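Local coordinates for glycine betaine, L-proline ABC transporter, glycine/betaine/L-proline-binding protein (ProX) (Borrelia burgdorferi, PDB 3TMG) that binds glycine betaine in a cleft between two lobes and probably hands it to an ABC transporter for uptake into the cell, at residues N33-V38 with A256-V260; F88-N94 with V209-L215; Q142-Y147 with D198-M203; P184-R190 with M242-K247. All coordinates share one frame; numbering follows the deposited sequence.

How the interactions relate
Following the chain from the N terminus, residues 33-38 open the longest loop, closed when 256-260 pack against them (interaction 1); the other three contacts all fall within it. Strand segment 88-94 is next, pairing with 209-215 in interaction 2, and the loop between them holds the whole of interaction 3, in which 142-147 meet 198-203. Interaction 4, joining 184-190 to 242-247, crosses both interaction 2 and interaction 3, since its segments alternate with theirs. Interactions 1 and 2 knit together the first lobe, interaction 3 lies within the second, and interaction 4 bridges the two. Interactions 1 and 4 also touch, through Glu258 and Lys244 on consecutive helices.

Interaction 1. Residues N33-V38 with A256-V260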
# COMPACT_ATOMS: atom_id res chain seq x y z
N ASN A 33 6.42 9.07 -4.47
CA ASN A 33 7.47 10.10 -4.40
C ASN A 33 8.77 9.71 -5.09
O ASN A 33 9.38 10.55 -5.77
CB ASN A 33 7.72 10.53 -2.94
CG ASN A 33 6.73 11.59 -2.47
OD1 ASN A 33 6.99 12.77 -2.63
ND2 ASN A 33 5.61 11.18 -1.83
N VAL A 34 9.17 8.45 -4.99
CA VAL A 34 10.33 7.97 -5.79
C VAL A 34 10.07 8.17 -7.29
O VAL A 34 10.91 8.76 -7.97
CB VAL A 34 10.67 6.49 -5.51
CG1 VAL A 34 11.67 5.94 -6.57
CG2 VAL A 34 11.28 6.37 -4.13
N LEU A 35 8.92 7.71 -7.79
CA LEU A 35 8.62 7.90 -9.22
C LEU A 35 8.49 9.37 -9.61
O LEU A 35 8.90 9.79 -10.71
CB LEU A 35 7.42 7.07 -9.65
CG LEU A 35 7.72 5.57 -9.84
CD1 LEU A 35 6.53 4.88 -10.51
CD2 LEU A 35 8.97 5.24 -10.67
N LYS A 36 7.96 10.19 -8.70
CA LYS A 36 7.93 11.61 -8.96
C LYS A 36 9.36 12.14 -9.25
O LYS A 36 9.58 12.90 -10.20
CB LYS A 36 7.32 12.33 -7.77
CG LYS A 36 7.19 13.83 -8.02
CD LYS A 36 6.48 14.44 -6.82
CE LYS A 36 7.08 15.77 -6.55
NZ LYS A 36 6.06 16.79 -6.81
N VAL A 37 10.31 11.77 -8.40
CA VAL A 37 11.72 12.18 -8.55
C VAL A 37 12.32 11.66 -9.87
O VAL A 37 12.97 12.40 -10.60
CB VAL A 37 12.55 11.73 -7.32
CG1 VAL A 37 14.04 11.98 -7.55
CG2 VAL A 37 12.07 12.51 -6.09
N VAL A 38 12.07 10.39 -10.19
CA VAL A 38 12.51 9.80 -11.45
C VAL A 38 11.99 10.60 -12.67
O VAL A 38 12.79 11.01 -13.54
CB VAL A 38 12.08 8.33 -11.52
CG1 VAL A 38 12.38 7.76 -12.89
CG2 VAL A 38 12.78 7.54 -10.42
N ALA A 256 12.87 10.67 -0.94
CA ALA A 256 12.84 10.08 -2.31
C ALA A 256 13.99 10.62 -3.18
O ALA A 256 14.57 9.85 -3.98
CB ALA A 256 11.47 10.34 -2.98
N VAL A 257 14.27 11.92 -3.10
CA VAL A 257 15.41 12.46 -3.82
C VAL A 257 16.69 11.70 -3.42
O VAL A 257 17.44 11.24 -4.29
CB VAL A 257 15.55 13.98 -3.59
CG1 VAL A 257 16.88 14.49 -4.16
CG2 VAL A 257 14.37 14.71 -4.22
N GLU A 258 16.94 11.57 -2.11
CA GLU A 258 18.08 10.79 -1.59
C GLU A 258 18.06 9.33 -2.08
O GLU A 258 19.10 8.81 -2.50
CB GLU A 258 18.16 10.81 -0.05
CG GLU A 258 18.28 12.20 0.55
CD GLU A 258 18.34 12.17 2.08
OE1 GLU A 258 18.95 11.21 2.63
OE2 GLU A 258 17.79 13.10 2.73
N PHE A 259 16.90 8.68 -2.02
CA PHE A 259 16.78 7.28 -2.50
C PHE A 259 17.25 7.12 -3.95
O PHE A 259 18.02 6.20 -4.28
CB PHE A 259 15.32 6.80 -2.37
CG PHE A 259 15.11 5.43 -2.91
CD1 PHE A 259 14.87 5.22 -4.25
CD2 PHE A 259 15.12 4.34 -2.05
CE1 PHE A 259 14.71 3.92 -4.76
CE2 PHE A 259 14.91 3.04 -2.54
CZ PHE A 259 14.71 2.83 -3.90
N VAL A 260 16.82 8.03 -4.80
CA VAL A 260 17.16 7.99 -6.23
C VAL A 260 18.68 8.20 -6.47
O VAL A 260 19.28 7.50 -7.30
CB VAL A 260 16.28 8.98 -7.04
CG1 VAL A 260 16.83 9.20 -8.46
CG2 VAL A 260 14.84 8.47 -7.10
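Val37 turns both of its methyls to the helix of residues 256-260, CG1 toward Val260 and CG2 toward Val257 and Ala256. Its CG1, anti to the backbone N (chi1 173°), lies 3.6 Å from Val260 CG2, the two side chains lying alongside and pointing opposite ways. The other branch, CG2, meets Val257 CG2 at 3.7 Å, near the exposed margin of the contact, and also touches Ala256 CB at 3.8 Å. The small Ala256 is what lets the backbones close in: its CB sits 3.5 Å from Asn33 C, and the CA atoms of Val34 and Ala256 are 4.8 Å apart. Val34 carries the other flank. Its CG2 reaches Phe259 CD1 at 3.8 Å from an oblique direction, and its CG1 comes near Val260 CG2 as well. No hydrogen bond joins the segments, so valine, alanine and phenylalanine side chains make the joint; the side-chain ND2 of Asn33 is engaged within its own helix, by Thr29 O. The axes of the short segments cross at -65°. Helix 26-41 is thus packed against helix 252-262, with Leu241 of helix 235-247 touching Val34 and Phe259, and Ile48 of strand 44-50 touching Asn33.

Interaction 2. Residues F88-N94 with V209-L215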
# COMPACT_ATOMS: atom_id res chain seq x y z
N PHE A 88 -8.73 0.48 -17.73
CA PHE A 88 -7.31 0.75 -17.49
C PHE A 88 -6.45 -0.40 -18.01
O PHE A 88 -6.99 -1.45 -18.42
CB PHE A 88 -7.04 1.06 -15.99
CG PHE A 88 -7.50 -0.02 -15.03
CD1 PHE A 88 -6.85 -1.25 -14.97
CD2 PHE A 88 -8.54 0.22 -14.15
CE1 PHE A 88 -7.27 -2.26 -14.09
CE2 PHE A 88 -8.96 -0.76 -13.23
CZ PHE A 88 -8.32 -2.01 -13.19
N VAL A 89 -5.14 -0.22 -18.03
CA VAL A 89 -4.24 -1.31 -18.45
C VAL A 89 -3.42 -1.76 -17.24
O VAL A 89 -2.76 -0.94 -16.61
CB VAL A 89 -3.24 -0.88 -19.56
CG1 VAL A 89 -2.48 -2.10 -20.05
CG2 VAL A 89 -3.96 -0.24 -20.74
N ASP A 90 -3.45 -3.05 -16.94
CA ASP A 90 -2.71 -3.57 -15.80
C ASP A 90 -1.36 -4.03 -16.33
O ASP A 90 -1.30 -4.99 -17.11
CB ASP A 90 -3.49 -4.76 -15.22
CG ASP A 90 -2.85 -5.33 -13.93
OD1 ASP A 90 -1.64 -5.13 -13.67
OD2 ASP A 90 -3.61 -5.98 -13.15
N LEU A 91 -0.27 -3.38 -15.90
CA LEU A 91 1.04 -3.68 -16.52
C LEU A 91 1.78 -4.85 -15.86
O LEU A 91 2.79 -5.31 -16.39
CB LEU A 91 1.93 -2.45 -16.55
CG LEU A 91 1.37 -1.22 -17.25
CD1 LEU A 91 2.38 -0.07 -17.27
CD2 LEU A 91 0.88 -1.56 -18.66
N GLY A 92 1.24 -5.35 -14.74
CA GLY A 92 1.92 -6.38 -13.95
C GLY A 92 2.33 -5.86 -12.59
O GLY A 92 1.90 -4.77 -12.22
N ALA A 93 3.17 -6.62 -11.86
CA ALA A 93 3.48 -6.31 -10.46
C ALA A 93 4.67 -5.39 -10.43
O ALA A 93 5.63 -5.60 -11.19
CB ALA A 93 3.81 -7.59 -9.67
N ASN A 94 4.63 -4.39 -9.54
CA ASN A 94 5.87 -3.63 -9.21
C ASN A 94 6.52 -4.12 -7.91
O ASN A 94 7.64 -3.69 -7.57
CB ASN A 94 5.59 -2.13 -9.14
CG ASN A 94 4.56 -1.76 -8.08
OD1 ASN A 94 4.76 -2.03 -6.90
ND2 ASN A 94 3.49 -1.10 -8.51
N VAL A 209 1.62 -5.89 -5.59
CA VAL A 209 1.11 -4.53 -5.86
C VAL A 209 1.36 -4.32 -7.34
O VAL A 209 2.49 -4.59 -7.81
CB VAL A 209 1.88 -3.47 -5.04
CG1 VAL A 209 1.24 -2.07 -5.16
CG2 VAL A 209 1.94 -3.90 -3.55
N HIS A 210 0.34 -3.87 -8.06
CA HIS A 210 0.47 -3.69 -9.49
C HIS A 210 0.50 -2.26 -9.91
O HIS A 210 0.14 -1.37 -9.13
CB HIS A 210 -0.67 -4.42 -10.25
CG HIS A 210 -0.46 -5.93 -10.34
ND1 HIS A 210 -0.77 -6.64 -11.46
CD2 HIS A 210 -0.03 -6.83 -9.41
CE1 HIS A 210 -0.51 -7.94 -11.26
NE2 HIS A 210 -0.02 -8.07 -10.01
N THR A 211 0.98 -2.05 -11.14
CA THR A 211 1.06 -0.73 -11.73
C THR A 211 -0.04 -0.72 -12.81
O THR A 211 -0.09 -1.60 -13.67
CB THR A 211 2.44 -0.51 -12.41
OG1 THR A 211 3.46 -0.48 -11.39
CG2 THR A 211 2.45 0.84 -13.17
N LEU A 212 -0.96 0.24 -12.71
CA LEU A 212 -1.99 0.40 -13.72
C LEU A 212 -1.82 1.74 -14.40
O LEU A 212 -1.48 2.73 -13.75
CB LEU A 212 -3.39 0.32 -13.12
CG LEU A 212 -3.61 -0.72 -12.02
CD1 LEU A 212 -4.97 -0.51 -11.35
CD2 LEU A 212 -3.47 -2.16 -12.50
N VAL A 213 -2.10 1.79 -15.71
CA VAL A 213 -2.00 3.06 -16.44
C VAL A 213 -3.30 3.27 -17.24
O VAL A 213 -4.05 2.34 -17.49
CB VAL A 213 -0.76 3.12 -17.39
CG1 VAL A 213 0.54 3.01 -16.62
CG2 VAL A 213 -0.83 2.04 -18.47
N ARG A 214 -3.57 4.51 -17.59
CA ARG A 214 -4.78 4.83 -18.35
C ARG A 214 -4.71 4.21 -19.76
O ARG A 214 -3.63 4.03 -20.28
CB ARG A 214 -4.99 6.34 -18.44
CG ARG A 214 -3.85 7.14 -19.05
CD ARG A 214 -4.25 8.60 -19.24
NE ARG A 214 -3.24 9.34 -19.99
CZ ARG A 214 -3.15 9.41 -21.32
NH1 ARG A 214 -4.04 8.78 -22.09
NH2 ARG A 214 -2.19 10.15 -21.88
N LEU A 215 -5.88 3.95 -20.35
CA LEU A 215 -6.02 3.47 -21.73
C LEU A 215 -5.09 4.08 -22.81
O LEU A 215 -4.53 3.36 -23.62
CB LEU A 215 -7.49 3.57 -22.20
CG LEU A 215 -8.51 2.63 -21.52
CD1 LEU A 215 -9.88 2.71 -22.16
CD2 LEU A 215 -8.01 1.19 -21.50
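His210 lays its ring against the backbone of Gly92 and Ala93 and reaches round to Asp90. Its CB starts 3.3 Å from Gly92 O, and CG, placed beside the backbone N by chi1 of -77°, stays close to the same oxygen. Further out, CD2 comes to 3.7 Å from Ala93 CA, CE1 lies near Gly92 C, and NE2 passes Ala93 CB while making a weak bond to Ser208. ND1 donates to the syn lone pair of Asp90 OD1 at 2.8 Å, in the plane of the imidazole. That oxygen also takes Gly92 N, closing an Asx turn, while Asp90 OD2 is held by Tyr81, so the carboxylate is fixed at both oxygens. At the far end, Val89 and Val213 form an antiparallel hydrogen-bonded pair (Val89 N to Val213 O, 2.8 Å), and Leu212 CD1 makes a CH-pi contact 4.1 Å from the Phe88 ring centroid. Asn94 ND2 donates in its amide plane to Thr211 OG1, 2.9 Å away. Strand 207-214, bonded on its other flank to 67-73, is the antiparallel strand slotted into the sheet after the chain returns from the second lobe, a hallmark of type II periplasmic binding proteins.

Interaction 3. Residues Q142-Y147 with D198-M203; sequences QALNYY and DPDLIM
Ile202 wedges itself between Ala143, Tyr146 at the end of the helix and Tyr147 just beyond it. With chi1 of -51° its CG1 branch points toward the rings: CD1 stands over the centre of the Tyr146 ring, 3.6 Å from the centroid and almost on the normal, a CH-pi contact. CG1 itself lies 3.9 Å from Tyr147 CE2, and CG2 covers Ala143 CB at the same separation. Met203 SD touches that alanine methyl too, on the buried side. The Tyr146 ring in turn presents its CD2 edge to one face of the Tyr147 ring, the planes nearly perpendicular. Outward from this centre the hydroxyls meet the turn. Tyr147 OH donates to the anti lone pair of Asp198 OD1 at 2.6 Å and accepts from Asp200 N at 3.0 Å, which fixes the direction of the hydroxyl. Asp198 is itself held by Ile202 N at OD1 and by Met203 N at OD2. At the exposed rim Tyr146 OH gives a very short bond, 2.5 Å, to Asp200 OD2. The arrangement is a type I beta turn, Asp198 to Leu201, pinned to the C-terminal end of helix 135-146, the helix that carries the betaine-binding Thr136 near its start.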
# COMPACT_ATOMS: atom_id res chain seq x y z
N GLN A 142 -15.40 -7.77 5.51
CA GLN A 142 -15.96 -9.01 4.94
C GLN A 142 -15.52 -10.25 5.76
O GLN A 142 -16.33 -11.16 5.99
CB GLN A 142 -15.56 -9.13 3.45
CG GLN A 142 -16.22 -8.04 2.59
CD GLN A 142 -15.70 -7.96 1.15
OE1 GLN A 142 -14.59 -8.36 0.85
NE2 GLN A 142 -16.53 -7.42 0.26
N ALA A 143 -14.26 -10.27 6.22
CA ALA A 143 -13.75 -11.34 7.10
C ALA A 143 -14.47 -11.41 8.47
O ALA A 143 -14.84 -12.49 8.96
CB ALA A 143 -12.24 -11.20 7.29
N LEU A 144 -14.69 -10.23 9.08
CA LEU A 144 -15.45 -10.17 10.34
C LEU A 144 -16.82 -10.76 10.15
O LEU A 144 -17.26 -11.54 10.98
CB LEU A 144 -15.56 -8.76 10.90
CG LEU A 144 -14.25 -8.23 11.49
CD1 LEU A 144 -14.37 -6.73 11.79
CD2 LEU A 144 -13.80 -9.01 12.73
N ASN A 145 -17.47 -10.44 9.04
CA ASN A 145 -18.79 -11.02 8.76
C ASN A 145 -18.72 -12.52 8.56
O ASN A 145 -19.51 -13.27 9.12
CB ASN A 145 -19.41 -10.39 7.51
CG ASN A 145 -19.75 -8.94 7.72
OD1 ASN A 145 -20.33 -8.56 8.74
ND2 ASN A 145 -19.44 -8.12 6.73
N TYR A 146 -17.79 -12.95 7.73
CA TYR A 146 -17.65 -14.35 7.36
C TYR A 146 -17.42 -15.25 8.58
O TYR A 146 -17.99 -16.36 8.69
CB TYR A 146 -16.42 -14.49 6.42
CG TYR A 146 -16.24 -15.91 5.94
CD1 TYR A 146 -16.96 -16.39 4.84
CD2 TYR A 146 -15.37 -16.76 6.59
CE1 TYR A 146 -16.82 -17.72 4.43
CE2 TYR A 146 -15.21 -18.07 6.18
CZ TYR A 146 -15.93 -18.55 5.10
OH TYR A 146 -15.75 -19.87 4.72
N TYR A 147 -16.54 -14.80 9.46
CA TYR A 147 -16.14 -15.61 10.60
C TYR A 147 -17.10 -15.45 11.78
O TYR A 147 -16.87 -16.02 12.84
CB TYR A 147 -14.70 -15.29 11.02
CG TYR A 147 -13.68 -15.89 10.06
CD1 TYR A 147 -13.51 -17.28 9.96
CD2 TYR A 147 -12.88 -15.08 9.26
CE1 TYR A 147 -12.59 -17.85 9.08
CE2 TYR A 147 -11.95 -15.64 8.37
CZ TYR A 147 -11.80 -17.03 8.31
OH TYR A 147 -10.85 -17.60 7.45
N ASP A 198 -5.96 -17.61 8.95
CA ASP A 198 -7.16 -17.23 8.21
C ASP A 198 -7.54 -18.48 7.40
O ASP A 198 -7.17 -18.62 6.22
CB ASP A 198 -6.79 -16.01 7.34
CG ASP A 198 -7.85 -15.62 6.30
OD1 ASP A 198 -9.07 -15.95 6.46
OD2 ASP A 198 -7.42 -14.92 5.32
N PRO A 199 -8.25 -19.43 8.06
CA PRO A 199 -8.43 -20.82 7.54
C PRO A 199 -9.01 -20.84 6.14
O PRO A 199 -8.66 -21.72 5.33
CB PRO A 199 -9.46 -21.44 8.49
CG PRO A 199 -9.44 -20.60 9.73
CD PRO A 199 -8.74 -19.29 9.44
N ASP A 200 -9.94 -19.93 5.88
CA ASP A 200 -10.63 -19.92 4.60
C ASP A 200 -10.10 -18.87 3.62
O ASP A 200 -10.65 -18.67 2.52
CB ASP A 200 -12.13 -19.81 4.84
CG ASP A 200 -12.70 -21.09 5.44
OD1 ASP A 200 -11.99 -22.10 5.50
OD2 ASP A 200 -13.88 -21.11 5.81
N LEU A 201 -8.99 -18.22 4.02
CA LEU A 201 -8.21 -17.32 3.15
C LEU A 201 -9.05 -16.13 2.66
O LEU A 201 -8.90 -15.69 1.55
CB LEU A 201 -7.61 -18.07 1.93
CG LEU A 201 -6.21 -17.60 1.50
CD1 LEU A 201 -5.21 -17.99 2.58
CD2 LEU A 201 -5.83 -18.24 0.17
N ILE A 202 -9.95 -15.62 3.49
CA ILE A 202 -10.72 -14.46 3.11
C ILE A 202 -9.81 -13.23 2.81
O ILE A 202 -10.09 -12.43 1.92
CB ILE A 202 -11.78 -14.14 4.20
CG1 ILE A 202 -12.59 -15.42 4.55
CG2 ILE A 202 -12.67 -12.97 3.79
CD1 ILE A 202 -13.42 -16.02 3.40
N MET A 203 -8.72 -13.11 3.56
CA MET A 203 -7.80 -12.00 3.36
C MET A 203 -6.83 -12.23 2.18
O MET A 203 -6.02 -11.32 1.85
CB MET A 203 -6.98 -11.74 4.62
CG MET A 203 -7.79 -11.54 5.91
SD MET A 203 -8.82 -10.07 5.80
CE MET A 203 -7.63 -8.74 5.77

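Interaction 4. Residues P184-R190 with M242-K247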
# COMPACT_ATOMS: atom_id res chain seq x y z
N PRO A 184 4.47 -5.47 2.91
CA PRO A 184 5.65 -5.04 3.67
C PRO A 184 5.32 -3.91 4.64
O PRO A 184 4.64 -2.95 4.26
CB PRO A 184 6.61 -4.52 2.57
CG PRO A 184 5.68 -4.05 1.47
CD PRO A 184 4.49 -5.01 1.52
N HIS A 185 5.80 -4.01 5.88
CA HIS A 185 5.63 -2.90 6.82
C HIS A 185 6.70 -3.03 7.88
O HIS A 185 6.99 -4.16 8.35
CB HIS A 185 4.22 -2.90 7.45
CG HIS A 185 3.80 -1.54 7.99
ND1 HIS A 185 4.34 -1.02 9.10
CD2 HIS A 185 2.93 -0.58 7.50
CE1 HIS A 185 3.80 0.20 9.36
NE2 HIS A 185 2.93 0.48 8.39
N TRP A 186 7.30 -1.91 8.25
CA TRP A 186 8.32 -1.93 9.36
C TRP A 186 7.73 -2.27 10.73
O TRP A 186 8.47 -2.62 11.67
CB TRP A 186 9.09 -0.58 9.40
CG TRP A 186 8.14 0.58 9.45
CD1 TRP A 186 7.70 1.39 8.40
CD2 TRP A 186 7.35 1.01 10.61
NE1 TRP A 186 6.73 2.27 8.82
CE2 TRP A 186 6.50 2.12 10.15
CE3 TRP A 186 7.29 0.63 11.95
CZ2 TRP A 186 5.67 2.80 11.00
CZ3 TRP A 186 6.40 1.30 12.79
CH2 TRP A 186 5.62 2.37 12.32
N ALA A 187 6.39 -2.23 10.87
CA ALA A 187 5.77 -2.59 12.17
C ALA A 187 6.16 -4.00 12.63
O ALA A 187 6.29 -4.24 13.83
CB ALA A 187 4.25 -2.47 12.11
N PHE A 188 6.35 -4.93 11.67
CA PHE A 188 6.77 -6.30 11.99
C PHE A 188 8.19 -6.40 12.50
O PHE A 188 8.53 -7.35 13.22
CB PHE A 188 6.52 -7.23 10.77
CG PHE A 188 5.07 -7.52 10.58
CD1 PHE A 188 4.48 -8.53 11.32
CD2 PHE A 188 4.29 -6.76 9.71
CE1 PHE A 188 3.12 -8.78 11.20
CE2 PHE A 188 2.93 -7.02 9.59
CZ PHE A 188 2.35 -8.03 10.34
N SER A 189 9.04 -5.43 12.20
CA SER A 189 10.36 -5.47 12.85
C SER A 189 10.48 -4.60 14.08
O SER A 189 11.25 -4.91 14.98
CB SER A 189 11.47 -5.20 11.85
OG SER A 189 11.22 -3.96 11.24
N ARG A 190 9.68 -3.53 14.17
CA ARG A 190 9.75 -2.62 15.30
C ARG A 190 8.99 -3.21 16.49
O ARG A 190 9.36 -3.00 17.64
CB ARG A 190 9.18 -1.24 14.91
CG ARG A 190 9.54 -0.15 15.92
CD ARG A 190 9.06 1.24 15.53
NE ARG A 190 9.60 1.76 14.26
CZ ARG A 190 9.15 2.89 13.70
NH1 ARG A 190 8.19 3.57 14.31
NH2 ARG A 190 9.64 3.34 12.55
N MET A 242 10.37 3.25 3.92
CA MET A 242 9.12 3.42 4.70
C MET A 242 9.48 3.75 6.17
O MET A 242 8.91 4.67 6.79
CB MET A 242 8.27 2.13 4.64
CG MET A 242 7.68 1.78 3.26
SD MET A 242 6.78 0.20 3.44
CE MET A 242 5.78 0.58 4.92
N ASP A 243 10.47 3.02 6.70
CA ASP A 243 10.91 3.21 8.10
C ASP A 243 11.47 4.63 8.33
O ASP A 243 11.11 5.34 9.30
CB ASP A 243 11.93 2.13 8.48
CG ASP A 243 12.38 2.26 9.92
OD1 ASP A 243 11.54 2.04 10.83
OD2 ASP A 243 13.54 2.62 10.13
N LYS A 244 12.33 5.07 7.41
CA LYS A 244 12.98 6.39 7.48
C LYS A 244 11.92 7.50 7.42
O LYS A 244 12.01 8.47 8.20
CB LYS A 244 14.02 6.54 6.35
CG LYS A 244 14.77 7.88 6.26
CD LYS A 244 15.93 7.77 5.25
CE LYS A 244 16.53 9.12 4.80
NZ LYS A 244 17.04 9.93 5.92
N ASN A 245 10.97 7.38 6.48
CA ASN A 245 9.84 8.33 6.34
C ASN A 245 8.98 8.41 7.61
O ASN A 245 8.65 9.52 8.05
CB ASN A 245 8.92 7.97 5.16
CG ASN A 245 9.52 8.35 3.82
OD1 ASN A 245 10.48 9.09 3.79
ND2 ASN A 245 8.97 7.81 2.72
N ASP A 246 8.71 7.25 8.22
CA ASP A 246 8.02 7.23 9.51
C ASP A 246 8.81 8.01 10.59
O ASP A 246 8.24 8.75 11.41
CB ASP A 246 7.74 5.79 10.00
CG ASP A 246 7.17 5.78 11.41
OD1 ASP A 246 5.95 6.02 11.50
OD2 ASP A 246 7.89 5.56 12.41
N LYS A 247 10.13 7.85 10.61
CA LYS A 247 10.94 8.52 11.63
C LYS A 247 11.20 9.98 11.29
O LYS A 247 11.65 10.74 12.14
CB LYS A 247 12.29 7.80 11.79
CG LYS A 247 12.16 6.37 12.28
CD LYS A 247 13.51 5.64 12.30
CE LYS A 247 13.38 4.36 13.10
NZ LYS A 247 14.43 3.37 12.69
O HOH W 1 11.70 0.43 12.93
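Trp186 and Asp243 bring their CA atoms to within 5.9 Å where the chain, after the cis peptide before Pro184, turns into helix 187-190 beside helix 235-247. Trp186 CG sits between backbone N and carbonyl carbon (chi1 52°), which lays the indole against the helix: CD1 reaches Met242 CB at 3.9 Å and CZ2 comes to 3.3 Å from Asp246 OD1. Arg190 folds back over one face of this indole, so that CZ3 of Trp186 lies under the middle of the guanidinium; the CE1 corner of His185 covers the opposite face. Held flat in this way, the guanidinium spends its edge on acids. NH1 and NH2 both donate to one oxygen, Asp246 OD2, each at 2.8 Å and from the same face of that carboxylate, well above its plane. NH2 also bonds to Asp243 OD1 at 2.9 Å, and a water joins NE to the same oxygen. Lys247 NZ completes the network on the syn lone pair of Asp243 OD2, 2.8 Å away; with one cation on each oxygen, Asp243 probably offsets the closeness of Arg190 and Lys247. Deeper in, Met242 CE rests over a face of the His185 ring, 4.0 Å from CD2. His185 ND1 caps the short helix by accepting from Ala187 N, and its NE2 bonds to Glu160. His185 also packs on the pocket residue Trp182. A salt-bridge network joining the two lobes beside the cleft is consistent with the closed, ligand-bound state of a Venus-flytrap binding protein.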